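Local coordinates for protein GDP-perosamine synthase (Caulobacter crescentus, PDB 3BN1) that makes GDP-perosamine by pyridoxal 5'-phosphate-dependent transfer of an amino group from L-glutamate to GDP-4-keto-6-deoxy-D-mannose, a step in bacterial O-antigen biosynthesis, at residues 9-15 with 350-356; 23-28 with 236-241; 54-58 with 209-213; 321-325 with 337-341. All coordinates share one frame. Residue numbers count along the deposited sequence, not the author numbering.

Interaction 1 (9-15 with 350-356)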
# COMPACT_ATOMS: atom_id res chain seq x y z
N ILE A 9 -17.71 -10.71 22.84
CA ILE A 9 -18.43 -9.96 21.85
C ILE A 9 -17.36 -8.96 21.33
O ILE A 9 -16.73 -8.22 22.12
CB ILE A 9 -19.65 -9.30 22.57
CG1 ILE A 9 -20.84 -10.29 22.60
CG2 ILE A 9 -20.03 -7.98 21.91
CD1 ILE A 9 -21.81 -10.00 23.76
N SER A 10 -17.10 -8.97 20.02
CA SER A 10 -16.13 -8.04 19.43
C SER A 10 -16.82 -6.80 18.86
O SER A 10 -17.97 -6.88 18.45
CB SER A 10 -15.27 -8.71 18.35
OG SER A 10 -15.70 -10.01 18.05
N VAL A 11 -16.16 -5.64 18.90
CA VAL A 11 -16.81 -4.41 18.37
C VAL A 11 -17.21 -4.50 16.90
O VAL A 11 -18.21 -3.90 16.49
CB VAL A 11 -15.99 -3.08 18.57
CG1 VAL A 11 -16.13 -2.51 19.96
CG2 VAL A 11 -14.57 -3.17 18.08
N ALA A 12 -16.45 -5.27 16.11
CA ALA A 12 -16.67 -5.45 14.69
C ALA A 12 -16.19 -6.84 14.36
O ALA A 12 -15.71 -7.56 15.23
CB ALA A 12 -15.92 -4.45 13.93
N ALA A 13 -16.31 -7.20 13.10
CA ALA A 13 -15.94 -8.54 12.63
C ALA A 13 -16.47 -8.72 11.20
O ALA A 13 -17.64 -8.42 10.89
CB ALA A 13 -16.52 -9.61 13.54
N PRO A 14 -15.59 -9.16 10.31
CA PRO A 14 -15.98 -9.35 8.92
C PRO A 14 -17.05 -10.43 8.77
O PRO A 14 -16.94 -11.56 9.29
CB PRO A 14 -14.66 -9.82 8.26
CG PRO A 14 -13.57 -9.50 9.22
CD PRO A 14 -14.24 -9.66 10.56
N ARG A 15 -18.08 -10.09 8.02
CA ARG A 15 -19.09 -11.08 7.71
C ARG A 15 -18.86 -11.47 6.25
O ARG A 15 -19.23 -10.77 5.32
CB ARG A 15 -20.48 -10.51 7.89
CG ARG A 15 -21.49 -11.61 7.96
CD ARG A 15 -22.58 -11.12 8.83
NE ARG A 15 -23.77 -11.88 8.52
CZ ARG A 15 -24.10 -12.98 9.19
NH1 ARG A 15 -23.33 -13.38 10.20
NH2 ARG A 15 -25.19 -13.66 8.87
N LEU A 350 -19.64 1.39 20.80
CA LEU A 350 -20.13 0.11 21.32
C LEU A 350 -20.15 -0.94 20.19
O LEU A 350 -20.22 -0.58 19.02
CB LEU A 350 -21.59 0.30 21.77
CG LEU A 350 -21.84 1.15 23.02
CD1 LEU A 350 -23.34 1.29 23.36
CD2 LEU A 350 -20.98 0.49 24.09
N PRO A 351 -20.13 -2.25 20.49
CA PRO A 351 -20.19 -3.26 19.42
C PRO A 351 -21.35 -3.00 18.43
O PRO A 351 -22.54 -2.82 18.79
CB PRO A 351 -20.44 -4.58 20.15
CG PRO A 351 -19.84 -4.35 21.52
CD PRO A 351 -20.08 -2.84 21.84
N THR A 352 -20.97 -3.06 17.15
CA THR A 352 -21.88 -2.81 16.04
C THR A 352 -21.30 -3.53 14.86
O THR A 352 -20.27 -3.13 14.32
CB THR A 352 -21.91 -1.29 15.70
OG1 THR A 352 -21.62 -0.51 16.88
CG2 THR A 352 -23.27 -0.90 15.19
N HIS A 353 -21.95 -4.61 14.49
CA HIS A 353 -21.51 -5.41 13.33
C HIS A 353 -22.61 -6.39 12.97
O HIS A 353 -23.46 -6.69 13.81
CB HIS A 353 -20.08 -6.06 13.45
CG HIS A 353 -19.96 -7.15 14.48
ND1 HIS A 353 -20.46 -8.42 14.29
CD2 HIS A 353 -19.43 -7.13 15.73
CE1 HIS A 353 -20.26 -9.14 15.38
NE2 HIS A 353 -19.61 -8.39 16.25
N ALA A 354 -22.57 -6.90 11.74
CA ALA A 354 -23.60 -7.78 11.23
C ALA A 354 -23.76 -9.10 11.89
O ALA A 354 -24.82 -9.71 11.69
CB ALA A 354 -23.50 -7.97 9.67
N GLY A 355 -22.77 -9.58 12.64
CA GLY A 355 -22.90 -10.87 13.31
C GLY A 355 -23.55 -10.80 14.71
O GLY A 355 -23.76 -11.83 15.35
N LEU A 356 -23.90 -9.61 15.20
CA LEU A 356 -24.50 -9.48 16.55
C LEU A 356 -25.97 -9.85 16.65
O LEU A 356 -26.77 -9.42 15.81
CB LEU A 356 -24.33 -8.07 17.11
CG LEU A 356 -22.87 -7.63 17.06
CD1 LEU A 356 -23.05 -6.18 17.34
CD2 LEU A 356 -22.15 -8.38 18.25
O HOH W 1 -18.99 -10.23 18.31
O HOH W 2 -20.15 -6.52 9.86
O HOH W 3 -19.94 -9.75 11.39
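Here two irregular segments share one direct hydrogen bond, supplemented by an imidazole ring and bridging waters. Along 350-356, Leu350 turns its side chain away from 9-15, and Pro351 makes the first apolar contact: its CG lies 3.7 Å from Ile9 CG2, and its CA approaches Val11 O at 3.6 Å in a CA-H...O contact. Thr352 provides the one direct hydrogen bond, nearly straight, from its N to Val11 O at 3.0 Å, while its OG1 turns back to Leu350 O (2.6 Å). His353 follows, its CA-to-CB bond directed toward 9-15. Ala13 CB sits 4.1 Å from the ring centroid, almost on its normal, a CH-pi contact, and Val11 O and Ser10 O lie at the ring edge. Here the N-terminal arm meets the linker from strand 347-350 to helix 358-371, in what is probably the small C-terminal domain of this DegT/DnrJ/EryC1 aminotransferase; the side chain of Val11 is about 8 Å from bound 2-oxoglutarate. Water 1 joins His353 NE2 to Ser10 N (both 2.8 Å), and water 3 links His353 ND1 (3.2 Å) to Ala13 O (2.7 Å). A type I turn runs from His353 to Leu356. Within it Ala354 CB meets Arg15 CD at 3.4 Å, Gly355 N donates to His353 ND1 (3.1 Å), and Leu356 CD2 reaches Ile9 CG2 at 4.2 Å.

Interaction 2 (23-28 with 236-241)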
# COMPACT_ATOMS: atom_id res chain seq x y z
N TYR A 23 -15.13 -16.22 -5.25
CA TYR A 23 -14.39 -15.30 -6.10
C TYR A 23 -12.88 -15.39 -5.87
O TYR A 23 -12.08 -15.46 -6.81
CB TYR A 23 -14.90 -13.88 -5.88
CG TYR A 23 -16.31 -13.59 -6.34
CD1 TYR A 23 -17.12 -14.58 -6.85
CD2 TYR A 23 -16.87 -12.33 -6.22
CE1 TYR A 23 -18.41 -14.29 -7.27
CE2 TYR A 23 -18.14 -12.05 -6.58
CZ TYR A 23 -18.91 -13.04 -7.15
OH TYR A 23 -20.19 -12.80 -7.60
N VAL A 24 -12.48 -15.48 -4.61
CA VAL A 24 -11.08 -15.64 -4.33
C VAL A 24 -10.50 -16.92 -4.92
O VAL A 24 -9.44 -16.91 -5.57
CB VAL A 24 -10.83 -15.56 -2.80
CG1 VAL A 24 -9.41 -16.03 -2.57
CG2 VAL A 24 -11.03 -14.06 -2.38
N LEU A 25 -11.19 -18.03 -4.68
CA LEU A 25 -10.73 -19.32 -5.22
C LEU A 25 -10.56 -19.20 -6.74
O LEU A 25 -9.67 -19.81 -7.36
CB LEU A 25 -11.77 -20.39 -4.87
CG LEU A 25 -11.50 -21.01 -3.50
CD1 LEU A 25 -12.49 -22.15 -3.26
CD2 LEU A 25 -10.01 -21.50 -3.26
N GLU A 26 -11.43 -18.43 -7.38
CA GLU A 26 -11.29 -18.25 -8.82
C GLU A 26 -9.98 -17.54 -9.14
O GLU A 26 -9.30 -17.89 -10.14
CB GLU A 26 -12.45 -17.45 -9.40
CG GLU A 26 -12.31 -17.25 -10.92
CD GLU A 26 -13.28 -16.22 -11.48
OE1 GLU A 26 -14.45 -16.22 -11.02
OE2 GLU A 26 -12.84 -15.38 -12.32
N CYS A 27 -9.61 -16.56 -8.32
CA CYS A 27 -8.37 -15.84 -8.62
C CYS A 27 -7.24 -16.83 -8.47
O CYS A 27 -6.28 -16.78 -9.21
CB CYS A 27 -8.04 -14.66 -7.69
SG CYS A 27 -9.24 -13.33 -7.63
N MET A 28 -7.31 -17.66 -7.44
CA MET A 28 -6.22 -18.58 -7.23
C MET A 28 -6.18 -19.61 -8.39
O MET A 28 -5.10 -20.10 -8.81
CB MET A 28 -6.53 -19.44 -5.97
CG MET A 28 -6.60 -18.76 -4.61
SD MET A 28 -5.07 -17.73 -4.31
CE MET A 28 -3.91 -19.10 -3.96
N ASN A 236 -6.31 -8.32 -7.28
CA ASN A 236 -7.52 -8.92 -7.82
C ASN A 236 -8.17 -9.73 -6.71
O ASN A 236 -9.39 -9.87 -6.70
CB ASN A 236 -7.16 -9.85 -9.00
CG ASN A 236 -8.36 -10.16 -9.94
OD1 ASN A 236 -9.19 -9.29 -10.25
ND2 ASN A 236 -8.40 -11.39 -10.44
N ILE A 237 -7.37 -10.28 -5.80
CA ILE A 237 -7.92 -11.05 -4.66
C ILE A 237 -8.71 -10.11 -3.72
O ILE A 237 -9.85 -10.43 -3.38
CB ILE A 237 -6.77 -11.79 -3.82
CG1 ILE A 237 -6.35 -13.09 -4.56
CG2 ILE A 237 -7.33 -12.10 -2.41
CD1 ILE A 237 -5.28 -13.99 -3.90
N GLN A 238 -8.15 -8.95 -3.38
CA GLN A 238 -8.86 -7.99 -2.54
C GLN A 238 -10.13 -7.52 -3.28
O GLN A 238 -11.17 -7.33 -2.67
CB GLN A 238 -8.00 -6.74 -2.24
CG GLN A 238 -6.75 -7.00 -1.36
CD GLN A 238 -5.62 -6.00 -1.64
OE1 GLN A 238 -4.66 -6.35 -2.29
NE2 GLN A 238 -5.75 -4.78 -1.16
N ALA A 239 -10.05 -7.30 -4.59
CA ALA A 239 -11.24 -6.81 -5.31
C ALA A 239 -12.32 -7.90 -5.35
O ALA A 239 -13.53 -7.63 -5.38
CB ALA A 239 -10.91 -6.36 -6.77
N ALA A 240 -11.86 -9.15 -5.40
CA ALA A 240 -12.81 -10.26 -5.44
C ALA A 240 -13.62 -10.24 -4.14
O ALA A 240 -14.86 -10.23 -4.15
CB ALA A 240 -12.12 -11.60 -5.73
N ILE A 241 -12.93 -10.14 -3.00
CA ILE A 241 -13.62 -10.08 -1.72
C ILE A 241 -14.52 -8.84 -1.70
O ILE A 241 -15.71 -8.85 -1.27
CB ILE A 241 -12.65 -10.04 -0.51
CG1 ILE A 241 -11.77 -11.32 -0.49
CG2 ILE A 241 -13.54 -9.87 0.79
CD1 ILE A 241 -10.62 -11.40 0.57
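A small residue lets two helices approach, and Ala240 sits where the backbones come nearest. The segments of helices 20-30 and 236-247 run nearly antiparallel, at 158°, with axes 8.6 Å apart. Tyr23 begins the contact: its CA is 5.3 Å from Ala240 CA. Tyr23 CB meets Ala240 CB at 3.6 Å, and the ring presents its edge to the Ala240 carbonyl, Tyr23 CD2 lying 3.6 Å from Ala240 O. Val24 comes next, its CG2 lying 3.4 Å from Ile241 CG1, 4.2 Å from Ile237 CG2 and 4.3 Å from Ala240 CB. It also packs on Val24 of the second subunit, so this helix pair reaches the dimer interface. One turn after Tyr23, the CA-to-CB bond of Cys27 is directed toward the partner helix. Its CB touches Ile237 CG1 at 3.9 Å, and its SG lies 3.9 Å from Ala240 CB and 3.5 Å from Asn236 ND2. Met28 ends the row with SD 3.8 Å from Ile237 CD1. No hydrogen bond crosses between the two segments. Their association therefore rests on the fit and burial of apolar side chains, with Asn236 ND2 bonded to Trp32 O outside the pair.

Interaction 3 (54-58 with 209-213); sequences KHAIA and MRLLR
In the large domain of this aspartate aminotransferase-type fold, helix 203-213 packs along outer strand 55-59, and two arginines tie the layers together. Strand 55-58, extended and outermost in the chain's mixed seven-stranded sheet, runs almost parallel (8°) to the last turn of the helix, with axes 9.5 Å apart. The nearest CA pair is Ile57 and Arg210, at 6.9 Å. Ile57 (chi1 m, chi2 p) packs against both guanidinium groups: CG1 lies over a face of Arg210, 3.5 Å from Arg210 CZ, and CG2 over a face of Arg213, 3.5 Å from Arg213 NH1. Its CD1 reaches Met209 SD at 4.1 Å, the methionine being m, t, t. Arg210 leaves the helix sideways with chi1 m and chi2 and chi3 both t, bringing its end back to the strand. The CA-to-CB bond of Arg213 is directed toward the strand; chi1 and chi2 are t before chi3 turns to p. Both arginines also form salt bridges with Glu44, whose carboxylate accepts a bond from Ala58 N as well. The arginines bond the carbonyls of Ala56 and Ala58, two residues apart on the strand: Arg210 NH1 donates to Ala56 O at 2.7 Å, and Arg213 NH1 to Ala58 O at 2.9 Å.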
# COMPACT_ATOMS: atom_id res chain seq x y z
N LYS A 54 -19.27 8.54 -11.66
CA LYS A 54 -18.64 7.96 -12.84
C LYS A 54 -17.45 7.08 -12.59
O LYS A 54 -17.30 6.01 -13.22
CB LYS A 54 -18.37 9.01 -13.92
CG LYS A 54 -19.55 10.01 -14.04
CD LYS A 54 -19.44 11.07 -15.07
CE LYS A 54 -18.26 10.91 -16.00
NZ LYS A 54 -17.57 12.24 -16.16
N HIS A 55 -16.58 7.49 -11.67
CA HIS A 55 -15.38 6.70 -11.49
C HIS A 55 -15.13 6.19 -10.11
O HIS A 55 -15.44 6.86 -9.13
CB HIS A 55 -14.18 7.55 -11.84
CG HIS A 55 -14.36 8.37 -13.08
ND1 HIS A 55 -14.19 7.84 -14.35
CD2 HIS A 55 -14.66 9.68 -13.26
CE1 HIS A 55 -14.44 8.78 -15.25
NE2 HIS A 55 -14.68 9.92 -14.61
N ALA A 56 -14.47 5.05 -10.06
CA ALA A 56 -14.02 4.53 -8.77
C ALA A 56 -12.65 3.89 -9.02
O ALA A 56 -12.45 3.11 -9.97
CB ALA A 56 -14.99 3.58 -8.17
N ILE A 57 -11.70 4.30 -8.20
CA ILE A 57 -10.30 3.87 -8.28
C ILE A 57 -9.90 3.08 -7.04
O ILE A 57 -9.79 3.64 -5.94
CB ILE A 57 -9.37 5.14 -8.45
CG1 ILE A 57 -9.68 5.95 -9.73
CG2 ILE A 57 -7.88 4.71 -8.55
CD1 ILE A 57 -10.81 7.03 -9.65
N ALA A 58 -9.76 1.77 -7.22
CA ALA A 58 -9.44 0.82 -6.16
C ALA A 58 -7.97 0.96 -5.77
O ALA A 58 -7.08 0.99 -6.61
CB ALA A 58 -9.68 -0.58 -6.66
N MET A 209 -5.32 10.07 -11.06
CA MET A 209 -5.36 9.15 -9.94
C MET A 209 -4.93 7.78 -10.45
O MET A 209 -4.11 7.13 -9.79
CB MET A 209 -6.76 9.10 -9.33
CG MET A 209 -7.13 10.29 -8.42
SD MET A 209 -8.93 10.31 -8.11
CE MET A 209 -9.15 11.80 -7.05
N ARG A 210 -5.44 7.33 -11.61
CA ARG A 210 -4.98 6.04 -12.09
C ARG A 210 -3.49 6.10 -12.48
O ARG A 210 -2.73 5.14 -12.25
CB ARG A 210 -5.85 5.48 -13.22
CG ARG A 210 -7.33 5.79 -13.08
CD ARG A 210 -8.21 4.69 -13.72
NE ARG A 210 -9.65 4.77 -13.39
CZ ARG A 210 -10.27 3.97 -12.53
NH1 ARG A 210 -11.56 4.15 -12.32
NH2 ARG A 210 -9.64 2.96 -11.90
N LEU A 211 -3.07 7.24 -13.02
CA LEU A 211 -1.66 7.44 -13.38
C LEU A 211 -0.73 7.25 -12.16
O LEU A 211 0.26 6.48 -12.20
CB LEU A 211 -1.46 8.85 -13.94
CG LEU A 211 0.00 9.03 -14.43
CD1 LEU A 211 0.46 8.07 -15.52
CD2 LEU A 211 0.11 10.46 -14.91
N LEU A 212 -1.05 7.96 -11.08
CA LEU A 212 -0.24 7.87 -9.83
C LEU A 212 -0.32 6.53 -9.13
O LEU A 212 0.66 6.04 -8.60
CB LEU A 212 -0.72 8.92 -8.83
CG LEU A 212 -0.44 10.37 -9.25
CD1 LEU A 212 -1.38 11.34 -8.49
CD2 LEU A 212 1.07 10.73 -8.96
N ARG A 213 -1.49 5.95 -9.15
CA ARG A 213 -1.72 4.65 -8.50
C ARG A 213 -0.79 3.60 -9.08
O ARG A 213 -0.28 2.75 -8.35
CB ARG A 213 -3.16 4.20 -8.72
CG ARG A 213 -3.45 2.86 -8.00
CD ARG A 213 -4.86 2.37 -8.24
NE ARG A 213 -5.08 2.10 -9.66
CZ ARG A 213 -6.24 1.64 -10.17
NH1 ARG A 213 -7.32 1.33 -9.43
NH2 ARG A 213 -6.31 1.48 -11.49

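Interaction 4 (321-325 with 337-341)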
# COMPACT_ATOMS: atom_id res chain seq x y z
N HIS A 321 -8.94 9.96 19.60
CA HIS A 321 -8.34 11.07 20.36
C HIS A 321 -8.20 12.19 19.38
O HIS A 321 -7.69 11.95 18.28
CB HIS A 321 -6.92 10.75 20.87
CG HIS A 321 -6.86 9.59 21.80
ND1 HIS A 321 -7.86 9.33 22.72
CD2 HIS A 321 -5.97 8.58 21.91
CE1 HIS A 321 -7.58 8.20 23.36
NE2 HIS A 321 -6.44 7.74 22.90
N PRO A 322 -8.55 13.41 19.79
CA PRO A 322 -8.39 14.54 18.89
C PRO A 322 -6.91 14.62 18.46
O PRO A 322 -5.99 14.42 19.26
CB PRO A 322 -8.80 15.72 19.77
CG PRO A 322 -9.85 15.19 20.69
CD PRO A 322 -9.35 13.77 20.99
N MET A 323 -6.67 14.98 17.21
CA MET A 323 -5.29 15.04 16.72
C MET A 323 -4.40 15.91 17.58
O MET A 323 -3.22 15.65 17.80
CB MET A 323 -5.25 15.80 15.38
CG MET A 323 -6.05 15.10 14.28
SD MET A 323 -5.40 13.51 13.74
CE MET A 323 -6.03 12.37 15.22
N HIS A 324 -4.94 17.08 17.88
CA HIS A 324 -4.15 18.10 18.56
C HIS A 324 -3.71 17.65 19.95
O HIS A 324 -3.01 18.38 20.65
CB HIS A 324 -4.89 19.52 18.52
CG HIS A 324 -6.07 19.62 19.44
ND1 HIS A 324 -7.23 18.90 19.22
CD2 HIS A 324 -6.25 20.25 20.63
CE1 HIS A 324 -8.08 19.12 20.21
NE2 HIS A 324 -7.51 19.93 21.08
N ILE A 325 -4.19 16.50 20.40
CA ILE A 325 -3.78 16.12 21.75
C ILE A 325 -2.77 15.01 21.64
O ILE A 325 -2.31 14.52 22.64
CB ILE A 325 -4.88 15.72 22.77
CG1 ILE A 325 -5.47 14.36 22.41
CG2 ILE A 325 -6.00 16.70 22.78
CD1 ILE A 325 -6.43 13.74 23.53
N LEU A 337 -11.09 24.08 19.79
CA LEU A 337 -11.26 22.62 19.54
C LEU A 337 -11.89 21.93 20.76
O LEU A 337 -11.76 20.72 21.00
CB LEU A 337 -9.94 21.94 19.15
CG LEU A 337 -9.35 22.53 17.86
CD1 LEU A 337 -7.92 22.07 17.76
CD2 LEU A 337 -10.20 22.24 16.54
N LYS A 338 -12.63 22.73 21.51
CA LYS A 338 -13.22 22.24 22.75
C LYS A 338 -14.24 21.11 22.60
O LYS A 338 -14.31 20.26 23.46
CB LYS A 338 -13.70 23.43 23.59
CG LYS A 338 -12.53 24.35 24.03
CD LYS A 338 -12.91 25.73 24.62
CE LYS A 338 -12.70 25.83 26.15
NZ LYS A 338 -11.80 24.77 26.69
N ILE A 339 -15.03 21.12 21.53
CA ILE A 339 -16.04 20.06 21.39
C ILE A 339 -15.31 18.76 21.11
O ILE A 339 -15.60 17.76 21.76
CB ILE A 339 -17.13 20.28 20.31
CG1 ILE A 339 -17.92 21.58 20.49
CG2 ILE A 339 -18.14 19.13 20.42
CD1 ILE A 339 -18.48 21.74 21.93
N ALA A 340 -14.32 18.79 20.22
CA ALA A 340 -13.57 17.57 19.91
C ALA A 340 -12.93 16.97 21.20
O ALA A 340 -12.92 15.76 21.43
CB ALA A 340 -12.45 17.92 18.88
N GLU A 341 -12.38 17.83 22.05
CA GLU A 341 -11.77 17.37 23.31
C GLU A 341 -12.77 16.69 24.22
O GLU A 341 -12.48 15.61 24.77
CB GLU A 341 -11.15 18.54 24.07
CG GLU A 341 -9.86 19.07 23.42
CD GLU A 341 -9.52 20.46 23.89
OE1 GLU A 341 -10.08 20.93 24.91
OE2 GLU A 341 -8.76 21.12 23.18
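A buried histidine hydrogen-bonded at both ring nitrogens is the striking feature here. His324 NE2 donates to Glu341 OE2 at 2.7 Å, almost straight (167°), while ND1 is hydrogen-bonded to the hydroxyl of Ser85. The same ring also has an apolar neighbour: Leu337 CD1 stands 3.5 Å from its centroid and only 14° off the normal, a CH-pi contact over the face, whereas the glutamate oxygen approaches at the edge. The two interactions thus use different directions around one imidazole. Leu337 is the N-cap residue of helix 338-346, and Glu341, one turn on, donates its N to Leu337 O, so the ring's two partners in 337-341 are the N-cap residue and a residue of the first turn. Pro322 completes the contact, with CG 3.2 Å from Ala340 O and 4.2 Å from Ala340 CB. Asp106 accepts the backbone N of Ile339 and of Ala340, attaching the first turn to the loop after strand 101-105. With His324 also packing on Leu104 of that strand, this His-carboxylate hydrogen bond is consistent with a junction between the C-terminal part and the large domain of the aminotransferase fold.

In the fold
From the N terminus, the arm 9-15 opens interaction 1, which closes only at 350-356, tying that arm to the C-terminal region, so the other three contacts all fall within its span. Interaction 2 opens next, joining the N-terminal helix 20-30 to helix 236-247 beside the second subunit; it encloses interaction 3, which joins edge strand 55-59 to helix 203-213. Interaction 4 follows in series, closing a short loop of eleven residues and joining the segment after strand 317-318 to the start of helix 338-346. No two contacts cross. Interactions 2 and 4 are about 40 Å apart between centres, on opposite sides of the chain's centre, and both have residues touching the second subunit.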